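Local coordinates for protein putative mandelate racemase (Bordetella bronchiseptica, PDB 3OZY) that is of unknown function but belongs to the enolase superfamily, whose members bind magnesium in a beta-alpha barrel, and probably acts on a carboxylate such as a sugar acid, at residues 15-20 against 332-337; 28-33 against 379-384. All coordinates share one frame; numbering follows the deposited sequence.

Interaction 1: 15-20 against 332-337; sequences TPIPER and ITHNDL
The end of strand 5-16 and the loop 332-337 run in nearly opposite directions, with no direct hydrogen bond between them; two waters carry the polar part. The first water donates to Thr15 OG1 at 2.7 Å and to Pro16 O, and accepts from Asp336 N at 2.9 Å. The second also donates to Pro16 O, and to Asp336 OD2 at 2.6 Å. It lies in the plane of the His334 ring at its edge, 2.8 Å from NE2. Pro16 has no amide hydrogen, but its carbonyl gathers both waters; Thr15 OG1 in turn is hydrogen-bonded to Arg33 O.

One CH-pi contact sets the other end. His334 holds CG anti to its backbone N (chi1 -176°), so that the two side chains reach toward each other and Pro18 CD comes to lie over the ring face, 3.5 Å from the centroid of the His334 ring and 9° off its normal. The proline's CD hydrogens, probably somewhat polarised by the adjoining nitrogen, suit such a face.

Apolar packing centres on Thr15, a beta-branched residue that offers carbon as well as hydroxyl. Its CB lies 3.8 Å from Asp336 CB, and Thr15 CG2 meets Leu337 CD2 at 3.7 Å as the side chains cross obliquely. An Asx turn shapes the loop here: Asn335 OD1 accepts from Leu337 N at 2.9 Å, while Asn335 ND2 is hydrogen-bonded to Asp331 and Asn307. The contact as a whole joins an N-terminal-domain strand to the loop after barrel strand 328-331, as in the two-domain enolase superfamily.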
# COMPACT_ATOMS: atom_id res chain seq x y z
N THR A 15 10.43 21.44 -8.93
CA THR A 15 10.67 22.87 -8.72
C THR A 15 11.53 23.04 -7.47
O THR A 15 11.36 22.32 -6.49
CB THR A 15 9.36 23.67 -8.58
OG1 THR A 15 8.64 23.25 -7.41
CG2 THR A 15 8.47 23.48 -9.80
N PRO A 16 12.46 24.01 -7.50
CA PRO A 16 13.41 24.13 -6.40
C PRO A 16 12.85 24.88 -5.19
O PRO A 16 11.81 25.54 -5.28
CB PRO A 16 14.57 24.92 -7.03
CG PRO A 16 13.93 25.73 -8.10
CD PRO A 16 12.78 24.90 -8.63
N ILE A 17 13.54 24.75 -4.07
CA ILE A 17 13.19 25.47 -2.85
C ILE A 17 14.47 26.15 -2.35
O ILE A 17 15.47 25.47 -2.16
CB ILE A 17 12.69 24.52 -1.72
CG1 ILE A 17 11.50 23.66 -2.19
CG2 ILE A 17 12.29 25.34 -0.49
CD1 ILE A 17 11.10 22.56 -1.17
N PRO A 18 14.44 27.48 -2.14
CA PRO A 18 15.64 28.10 -1.56
C PRO A 18 16.00 27.42 -0.25
O PRO A 18 15.10 27.08 0.52
CB PRO A 18 15.19 29.55 -1.33
CG PRO A 18 14.14 29.78 -2.37
CD PRO A 18 13.40 28.46 -2.46
N GLU A 19 17.29 27.20 -0.01
CA GLU A 19 17.75 26.46 1.15
C GLU A 19 17.09 26.93 2.44
O GLU A 19 16.65 26.10 3.25
CB GLU A 19 19.28 26.56 1.26
CG GLU A 19 19.92 25.49 2.13
CD GLU A 19 20.07 25.88 3.58
OE1 GLU A 19 19.95 27.08 3.92
OE2 GLU A 19 20.34 24.98 4.40
N ARG A 20 17.01 28.24 2.65
CA ARG A 20 16.46 28.77 3.89
C ARG A 20 14.96 28.53 4.04
O ARG A 20 14.42 28.57 5.15
CB ARG A 20 16.74 30.27 3.99
CG ARG A 20 15.90 31.10 3.04
CD ARG A 20 16.44 32.52 2.93
NE ARG A 20 15.65 33.29 1.98
CZ ARG A 20 15.83 33.24 0.67
NH1 ARG A 20 15.06 33.98 -0.13
NH2 ARG A 20 16.77 32.46 0.15
N ILE A 332 0.97 27.15 2.29
CA ILE A 332 1.56 28.50 2.24
C ILE A 332 3.08 28.49 2.23
O ILE A 332 3.73 29.54 2.32
CB ILE A 332 1.03 29.44 3.37
CG1 ILE A 332 1.15 28.83 4.78
CG2 ILE A 332 -0.42 29.82 3.08
CD1 ILE A 332 2.54 28.40 5.20
N THR A 333 3.67 27.30 2.11
CA THR A 333 5.13 27.18 2.04
C THR A 333 5.62 27.52 0.64
O THR A 333 4.82 27.67 -0.29
CB THR A 333 5.61 25.77 2.47
OG1 THR A 333 5.29 24.81 1.45
CG2 THR A 333 4.97 25.35 3.78
N HIS A 334 6.93 27.63 0.46
CA HIS A 334 7.47 27.94 -0.86
C HIS A 334 7.21 26.80 -1.84
O HIS A 334 7.73 25.71 -1.68
CB HIS A 334 8.97 28.20 -0.78
CG HIS A 334 9.55 28.61 -2.09
ND1 HIS A 334 9.86 29.92 -2.39
CD2 HIS A 334 9.82 27.89 -3.21
CE1 HIS A 334 10.32 29.98 -3.63
NE2 HIS A 334 10.31 28.76 -4.14
N ASN A 335 6.42 27.08 -2.88
CA ASN A 335 6.01 26.02 -3.79
C ASN A 335 5.56 26.58 -5.13
O ASN A 335 4.44 27.07 -5.26
CB ASN A 335 4.87 25.21 -3.14
CG ASN A 335 4.50 23.99 -3.94
OD1 ASN A 335 4.98 23.79 -5.05
ND2 ASN A 335 3.63 23.16 -3.36
N ASP A 336 6.44 26.51 -6.12
CA ASP A 336 6.10 27.01 -7.45
C ASP A 336 4.91 26.28 -8.06
O ASP A 336 4.23 26.82 -8.93
CB ASP A 336 7.29 26.90 -8.40
CG ASP A 336 8.43 27.83 -8.04
OD1 ASP A 336 8.20 28.84 -7.33
OD2 ASP A 336 9.56 27.53 -8.49
N LEU A 337 4.64 25.05 -7.61
CA LEU A 337 3.49 24.31 -8.12
C LEU A 337 2.16 24.87 -7.61
O LEU A 337 1.10 24.52 -8.12
CB LEU A 337 3.62 22.82 -7.80
CG LEU A 337 4.90 22.17 -8.33
CD1 LEU A 337 4.99 20.75 -7.79
CD2 LEU A 337 4.99 22.20 -9.86
O HOH W 1 8.94 25.21 -5.53
O HOH W 2 11.31 27.89 -6.62

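Interaction 2: 28-33 against 379-384; sequences GLKLNR and PAIGAG. With ACY (acetic acid), chain I.
Ala380 O is gripped by two consecutive amides, Leu31 N at 2.9 Å and Asn32 N at 3.1 Å, both standing above its carbonyl plane. Beside it, Asn32 adds a side-chain bond to the backbone ones: ND2 donates to Pro379 O at 2.8 Å, nearly along the C=O axis. At the other end Gly382 N gives an almost straight bond (172°) to Leu29 O, 2.8 Å away and in the carbonyl plane. Together these bonds frame a single beta bridge between Lys30 and Ile381.

Leu31 CD1 makes an apolar contact with Pro379 CG at 3.8 Å, whereas Ile381 CG1 lies against the Leu29 carbonyl, 3.4 Å from Leu29 O. Gly28 suits its crowded place, since a beta carbon would strike Gly382 O. A water links Leu29 N to Ala383 O.

Lys30, turned away, bends at chi4 (-57°) so that NZ donates to OXT of a bound acetic acid, probably from the crystallisation liquor, at 2.7 Å; Tyr147, Ser25 and Lys173 also hold it. Outside, Ile381 packs on Asn96 of the second subunit. A C-terminal tail thus pairs with the 24-25/28-29 hairpin region of the N-terminal domain, which in the enolase superfamily caps the barrel mouth; the Lys30 side chain, about 9 Å from a bound magnesium ion, is consistent with that site.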
# COMPACT_ATOMS: atom_id res chain seq x y z
N GLY A 28 9.81 14.62 6.96
CA GLY A 28 11.15 14.88 6.44
C GLY A 28 11.39 16.34 6.07
O GLY A 28 10.49 17.17 6.13
N LEU A 29 12.63 16.63 5.69
CA LEU A 29 13.04 17.98 5.28
C LEU A 29 12.76 18.16 3.78
O LEU A 29 13.27 17.40 2.97
CB LEU A 29 14.53 18.16 5.56
CG LEU A 29 15.17 19.46 5.07
CD1 LEU A 29 14.65 20.62 5.91
CD2 LEU A 29 16.71 19.37 5.16
N LYS A 30 11.96 19.15 3.41
CA LYS A 30 11.64 19.36 2.00
C LYS A 30 12.86 19.84 1.22
O LYS A 30 13.65 20.64 1.72
CB LYS A 30 10.49 20.35 1.84
CG LYS A 30 9.25 19.93 2.61
CD LYS A 30 8.03 20.71 2.17
CE LYS A 30 6.84 20.43 3.07
NZ LYS A 30 6.54 18.96 3.10
N LEU A 31 13.01 19.33 0.00
CA LEU A 31 14.15 19.63 -0.85
C LEU A 31 13.73 20.24 -2.19
O LEU A 31 14.30 21.25 -2.63
CB LEU A 31 14.99 18.36 -1.08
CG LEU A 31 15.51 17.67 0.18
CD1 LEU A 31 16.16 16.33 -0.16
CD2 LEU A 31 16.45 18.57 0.98
N ASN A 32 12.75 19.63 -2.85
CA ASN A 32 12.20 20.15 -4.09
C ASN A 32 10.72 19.83 -4.11
O ASN A 32 10.35 18.72 -3.74
CB ASN A 32 12.87 19.54 -5.32
CG ASN A 32 14.34 19.90 -5.42
OD1 ASN A 32 14.70 20.97 -5.92
ND2 ASN A 32 15.20 19.01 -4.94
N ARG A 33 9.88 20.78 -4.51
CA ARG A 33 8.45 20.49 -4.64
C ARG A 33 8.20 19.87 -6.01
O ARG A 33 8.47 20.47 -7.05
CB ARG A 33 7.60 21.75 -4.41
CG ARG A 33 7.77 22.39 -3.01
CD ARG A 33 7.60 21.38 -1.85
NE ARG A 33 6.25 20.80 -1.82
CZ ARG A 33 5.21 21.34 -1.22
NH1 ARG A 33 5.32 22.49 -0.55
NH2 ARG A 33 4.03 20.73 -1.27
N PRO A 379 15.78 14.82 -5.69
CA PRO A 379 14.94 14.26 -4.64
C PRO A 379 13.87 15.26 -4.20
O PRO A 379 14.08 16.47 -4.31
CB PRO A 379 15.94 14.02 -3.51
CG PRO A 379 16.90 15.17 -3.67
CD PRO A 379 17.06 15.32 -5.16
N ALA A 380 12.73 14.78 -3.70
CA ALA A 380 11.70 15.68 -3.21
C ALA A 380 11.87 16.03 -1.73
O ALA A 380 11.61 17.16 -1.31
CB ALA A 380 10.30 15.09 -3.43
N ILE A 381 12.30 15.06 -0.93
CA ILE A 381 12.23 15.20 0.52
C ILE A 381 13.28 14.31 1.16
O ILE A 381 13.59 13.23 0.65
CB ILE A 381 10.79 14.89 1.03
CG1 ILE A 381 10.59 15.33 2.48
CG2 ILE A 381 10.41 13.42 0.82
CD1 ILE A 381 9.12 15.38 2.89
N GLY A 382 13.85 14.77 2.26
CA GLY A 382 14.81 13.98 3.01
C GLY A 382 14.12 12.92 3.83
O GLY A 382 12.89 12.86 3.87
N ALA A 383 14.91 12.08 4.50
CA ALA A 383 14.36 10.93 5.21
C ALA A 383 13.36 11.36 6.27
O ALA A 383 13.61 12.29 7.05
CB ALA A 383 15.48 10.12 5.84
N GLY A 384 12.22 10.66 6.32
CA GLY A 384 11.22 10.91 7.34
C GLY A 384 11.59 10.34 8.70
O GLY A 384 12.61 9.67 8.87
C ACY I . 4.50 17.61 5.41
O ACY I . 4.44 17.43 6.64
OXT ACY I . 4.57 18.74 4.89
CH3 ACY I . 4.51 16.42 4.50
O HOH W 3 14.71 14.76 6.50

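The centres of interactions 1 and 2 lie about 11 Å apart, on the same side of the chain's centre. Along the sequence their segments alternate, 15-20, 28-33, 332-337 and 379-384, so the N-terminal domain supplies the first half of each pair and later parts of the chain the second. The sheet containing the neighbouring antiparallel strands 5-16 and 32-42 connects them. Arg33 bridges the two most directly: its backbone pairs with Thr15, and its side chain forms a salt bridge to Asp331 and packs on Thr333 and Asn335. The N-terminal domain is therefore in contact with both the barrel and the C-terminal tail through neighbouring strands of one sheet.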